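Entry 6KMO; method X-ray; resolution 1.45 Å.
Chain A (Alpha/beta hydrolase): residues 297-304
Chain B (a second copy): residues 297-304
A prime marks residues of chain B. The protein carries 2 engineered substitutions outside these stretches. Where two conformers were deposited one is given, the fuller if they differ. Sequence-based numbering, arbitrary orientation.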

ATOM      1  N   VAL A 297       1.208 -13.137  -3.135  1.00  6.25           N
ATOM      2  CA  VAL A 297       1.712 -12.247  -2.095  1.00  5.81           C
ATOM      3  C   VAL A 297       1.864 -10.829  -2.635  1.00  6.48           C
ATOM      4  O   VAL A 297       2.350 -10.608  -3.755  1.00  7.32           O
ATOM      5  CB  VAL A 297       3.016 -12.781  -1.468  1.00  6.81           C
ATOM      6  CG1 VAL A 297       4.092 -12.966  -2.525  1.00  7.41           C
ATOM      7  CG2 VAL A 297       3.497 -11.846  -0.386  1.00  7.59           C
ATOM      8  N   THR A 298       1.457  -9.864  -1.817  1.00  5.41           N
ATOM      9  CA  THR A 298       1.612  -8.438  -2.078  1.00  5.13           C
ATOM     10  C   THR A 298       2.513  -7.877  -0.999  1.00  5.21           C
ATOM     11  O   THR A 298       2.301  -8.161   0.185  1.00  5.36           O
ATOM     12  CB  THR A 298       0.249  -7.744  -2.006  1.00  5.26           C
ATOM     13  OG1 THR A 298      -0.632  -8.298  -2.988  1.00  6.04           O
ATOM     14  CG2 THR A 298       0.374  -6.259  -2.257  1.00  5.82           C
ATOM     15  N   VAL A 299       3.515  -7.092  -1.396  1.00  5.31           N
ATOM     16  CA  VAL A 299       4.416  -6.435  -0.449  1.00  5.21           C
ATOM     17  C   VAL A 299       4.338  -4.934  -0.686  1.00  4.88           C
ATOM     18  O   VAL A 299       4.652  -4.462  -1.784  1.00  5.76           O
ATOM     19  CB  VAL A 299       5.862  -6.918  -0.596  1.00  5.47           C
ATOM     20  CG1 VAL A 299       6.765  -6.195   0.392  1.00  6.65           C
ATOM     21  CG2 VAL A 299       5.953  -8.437  -0.371  1.00  6.99           C
ATOM     22  N   THR A 300       3.920  -4.189   0.337  0.51  4.79           N
ATOM     23  CA  THR A 300       3.762  -2.743   0.255  0.51  5.37           C
ATOM     24  C   THR A 300       4.656  -2.087   1.293  0.51  6.19           C
ATOM     25  O   THR A 300       4.496  -2.330   2.498  0.51  6.14           O
ATOM     26  CB  THR A 300       2.323  -2.310   0.537  0.51  5.50           C
ATOM     27  OG1 THR A 300       1.395  -3.104  -0.205  0.51  6.92           O
ATOM     28  CG2 THR A 300       2.108  -0.841   0.185  0.51  7.45           C
ATOM     29  N   ARG A 301       5.571  -1.245   0.835  1.00  5.46           N
ATOM     30  CA  ARG A 301       6.386  -0.416   1.712  1.00  5.78           C
ATOM     31  C   ARG A 301       5.731   0.952   1.850  1.00  6.42           C
ATOM     32  O   ARG A 301       5.440   1.607   0.846  1.00  5.83           O
ATOM     33  CB  ARG A 301       7.789  -0.246   1.124  1.00  5.41           C
ATOM     34  CG  ARG A 301       8.712   0.638   1.949  1.00  6.87           C
ATOM     35  CD  ARG A 301       9.968   1.021   1.197  1.00  6.30           C
ATOM     36  NE  ARG A 301      10.884  -0.098   1.083  1.00  6.02           N
ATOM     37  CZ  ARG A 301      12.172   0.005   0.792  1.00  7.19           C
ATOM     38  NH1 ARG A 301      12.690   1.192   0.539  1.00  8.33           N
ATOM     39  NH2 ARG A 301      12.929  -1.077   0.748  1.00  7.41           N
ATOM     40  N   TYR A 302       5.502   1.384   3.085  1.00  5.12           N
ATOM     41  CA  TYR A 302       4.936   2.697   3.377  1.00  5.23           C
ATOM     42  C   TYR A 302       6.084   3.646   3.709  1.00  5.68           C
ATOM     43  O   TYR A 302       6.807   3.449   4.695  1.00  5.37           O
ATOM     44  CB  TYR A 302       3.879   2.622   4.489  1.00  6.21           C
ATOM     45  CG  TYR A 302       2.596   1.974   3.986  1.00  5.48           C
ATOM     46  CD1 TYR A 302       2.486   0.601   3.900  1.00  5.74           C
ATOM     47  CD2 TYR A 302       1.533   2.741   3.547  1.00  6.40           C
ATOM     48  CE1 TYR A 302       1.341   0.000   3.403  1.00  5.12           C
ATOM     49  CE2 TYR A 302       0.371   2.144   3.055  1.00  6.30           C
ATOM     50  CZ  TYR A 302       0.293   0.772   2.992  1.00  6.02           C
ATOM     51  OH  TYR A 302      -0.833   0.132   2.499  1.00  6.09           O
ATOM     52  N   ASN A 303       6.275   4.652   2.860  1.00  4.79           N
ATOM     53  CA  ASN A 303       7.412   5.539   3.049  1.00  5.70           C
ATOM     54  C   ASN A 303       7.210   6.514   4.211  1.00  6.09           C
ATOM     55  O   ASN A 303       6.093   6.866   4.594  1.00  6.80           O
ATOM     56  CB  ASN A 303       7.726   6.298   1.762  1.00  6.53           C
ATOM     57  CG  ASN A 303       8.667   5.560   0.854  1.00  6.91           C
ATOM     58  OD1 ASN A 303       9.034   4.403   1.089  1.00  7.51           O
ATOM     59  ND2 ASN A 303       9.099   6.235  -0.201  1.00  7.52           N
ATOM     60  N   GLY A 304       8.333   6.910   4.809  1.00  5.34           N
ATOM     61  CA  GLY A 304       8.331   7.888   5.862  1.00  6.65           C
ATOM     62  C   GLY A 304       7.959   7.341   7.217  1.00  7.18           C
ATOM     63  O   GLY A 304       7.901   8.114   8.184  1.00  7.31           O
TER
ATOM     64  N   VAL B 297      -0.346  13.103   2.954  1.00  6.74           N
ATOM     65  CA  VAL B 297       0.089  12.301   1.813  1.00  6.69           C
ATOM     66  C   VAL B 297       0.556  10.946   2.303  1.00  7.22           C
ATOM     67  O   VAL B 297       1.245  10.833   3.326  1.00  8.69           O
ATOM     68  CB  VAL B 297       1.152  13.031   0.961  1.00  7.86           C
ATOM     69  CG1 VAL B 297       2.384  13.396   1.786  1.00  8.47           C
ATOM     70  CG2 VAL B 297       1.538  12.182  -0.231  1.00  7.98           C
ATOM     71  N   THR B 298       0.168   9.919   1.550  1.00  5.78           N
ATOM     72  CA  THR B 298       0.602   8.543   1.744  1.00  6.09           C
ATOM     73  C   THR B 298       1.357   8.107   0.493  1.00  5.59           C
ATOM     74  O   THR B 298       0.881   8.330  -0.634  1.00  6.23           O
ATOM     75  CB  THR B 298      -0.605   7.628   1.928  1.00  5.97           C
ATOM     76  OG1 THR B 298      -1.379   8.043   3.060  1.00  6.55           O
ATOM     77  CG2 THR B 298      -0.184   6.174   2.151  1.00  6.70           C
ATOM     78  N   VAL B 299       2.533   7.511   0.677  1.00  4.95           N
ATOM     79  CA  VAL B 299       3.340   6.977  -0.417  1.00  5.11           C
ATOM     80  C   VAL B 299       3.536   5.484  -0.183  1.00  5.07           C
ATOM     81  O   VAL B 299       4.118   5.083   0.836  1.00  6.45           O
ATOM     82  CB  VAL B 299       4.695   7.685  -0.536  1.00  5.49           C
ATOM     83  CG1 VAL B 299       5.512   7.100  -1.693  1.00  7.04           C
ATOM     84  CG2 VAL B 299       4.507   9.178  -0.726  1.00  7.18           C
ATOM     85  N   THR B 300       3.025   4.664  -1.104  0.51  5.29           N
ATOM     86  CA  THR B 300       3.127   3.211  -1.022  0.51  5.16           C
ATOM     87  C   THR B 300       3.911   2.700  -2.223  0.51  5.69           C
ATOM     88  O   THR B 300       3.505   2.917  -3.368  0.51  6.47           O
ATOM     89  CB  THR B 300       1.751   2.545  -1.052  0.51  5.64           C
ATOM     90  OG1 THR B 300       0.862   3.173  -0.125  0.51  6.63           O
ATOM     91  CG2 THR B 300       1.855   1.059  -0.698  0.51  5.46           C
ATOM     92  N   ARG B 301       5.011   2.007  -1.963  1.00  5.32           N
ATOM     93  CA  ARG B 301       5.769   1.311  -2.987  1.00  5.65           C
ATOM     94  C   ARG B 301       5.321  -0.145  -3.019  1.00  5.12           C
ATOM     95  O   ARG B 301       5.348  -0.825  -1.986  1.00  5.90           O
ATOM     96  CB  ARG B 301       7.273   1.377  -2.681  1.00  5.89           C
ATOM     97  CG  ARG B 301       8.165   0.632  -3.667  1.00  6.07           C
ATOM     98  CD  ARG B 301       9.582   0.467  -3.156  1.00  5.16           C
ATOM     99  NE  ARG B 301      10.292   1.723  -3.173  1.00  5.97           N
ATOM    100  CZ  ARG B 301      11.605   1.836  -3.059  1.00  7.79           C
ATOM    101  NH1 ARG B 301      12.342   0.753  -2.857  1.00  8.92           N
ATOM    102  NH2 ARG B 301      12.164   3.035  -3.155  1.00  7.45           N
ATOM    103  N   TYR B 302       4.949  -0.626  -4.199  1.00  5.33           N
ATOM    104  CA  TYR B 302       4.552  -2.022  -4.400  1.00  5.11           C
ATOM    105  C   TYR B 302       5.752  -2.782  -4.967  1.00  6.07           C
ATOM    106  O   TYR B 302       6.222  -2.501  -6.080  1.00  5.93           O
ATOM    107  CB  TYR B 302       3.312  -2.116  -5.283  1.00  5.01           C
ATOM    108  CG  TYR B 302       2.058  -1.673  -4.559  1.00  5.40           C
ATOM    109  CD1 TYR B 302       1.732  -0.339  -4.446  1.00  5.46           C
ATOM    110  CD2 TYR B 302       1.242  -2.596  -3.913  1.00  7.11           C
ATOM    111  CE1 TYR B 302       0.619   0.077  -3.752  1.00  5.81           C
ATOM    112  CE2 TYR B 302       0.083  -2.182  -3.227  1.00  7.31           C
ATOM    113  CZ  TYR B 302      -0.194  -0.844  -3.137  1.00  5.97           C
ATOM    114  OH  TYR B 302      -1.297  -0.396  -2.433  1.00  6.25           O
ATOM    115  N   ASN B 303       6.262  -3.717  -4.179  1.00  5.45           N
ATOM    116  CA  ASN B 303       7.472  -4.419  -4.565  1.00  5.41           C
ATOM    117  C   ASN B 303       7.214  -5.412  -5.695  1.00  6.69           C
ATOM    118  O   ASN B 303       6.116  -5.949  -5.868  1.00  6.53           O
ATOM    119  CB  ASN B 303       8.094  -5.123  -3.367  1.00  5.57           C
ATOM    120  CG  ASN B 303       9.096  -4.256  -2.647  1.00  6.93           C
ATOM    121  OD1 ASN B 303       9.237  -3.068  -2.951  1.00  7.39           O
ATOM    122  ND2 ASN B 303       9.805  -4.837  -1.680  1.00  7.44           N
ATOM    123  N   GLY B 304       8.253  -5.636  -6.486  1.00  4.92           N
ATOM    124  CA  GLY B 304       8.219  -6.610  -7.549  1.00  4.83           C
ATOM    125  C   GLY B 304       7.527  -6.161  -8.805  1.00  5.87           C
ATOM    126  O   GLY B 304       7.443  -6.944  -9.768  1.00  6.11           O
TER
HETATM  127  O   HOH W   1       4.164  -6.998  -4.217  1.00  7.53           O
HETATM  128  O   HOH W   2       3.765   7.533   3.328  1.00  7.59           O

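The two copies meet edge to edge: their strands run antiparallel about a centre at Arg301, and together the stretches bury 599 Å² between them. Val297 lies out of reach of the partner and makes no contact. Thr298 makes a lighter contact, its CG2 methyl resting 4.1 Å from CD2 at the edge of the Tyr302′ ring.

At Val299 the backbone pairing begins. Its O accepts a hydrogen bond from Asn303′ N at 3.0 Å, while water 1 accepts from Val299 N (2.9 Å) and donates to Asn303′ O (2.8 Å), extending the ladder. The branched valine side chain suits an extended backbone and packs CG1 3.9 Å from Asn303′ ND2.

Thr300 pairs with Tyr302′ on one face of the sheet. Its CG2 lies over the aromatic ring, 4.2 Å from the Tyr302′ centroid, a CH-pi contact that a methyl-bearing β-branched residue makes well. The 2.1 Å between Thr300 CG2 and Thr300′ CG2 is too short for both methyls to coexist; each threonine has a second deposited conformer.

Arg301 faces its own copy on the other side of the sheet. Arg301 N donates to Arg301′ O, and Arg301′ N to Arg301 O, both at 2.9 Å. The long side chains let the flat guanidinium groups stack, centres 4.3 Å apart and planes at 18°. Arg301 NH1 and Arg301′ NH1, both donors, approach to 3.4 Å without hydrogen bonding; NE and NH2 of each find partners elsewhere in the structure.

In the conformer given, Thr300′ CG2 likewise lies over the broad Tyr302 ring, 4.2 Å from its centroid, but not at the same time as its counterpart. Asn303 N then donates to Val299′ O at 3.0 Å, and water 2 links Asn303 O (2.7 Å) to Val299′ N (2.9 Å). Its CB points toward the partner, and its buried ND2 is hydrogen-bonded elsewhere in the structure. Gly304 makes no contact, but its positive phi suits glycine where the chain turns a corner.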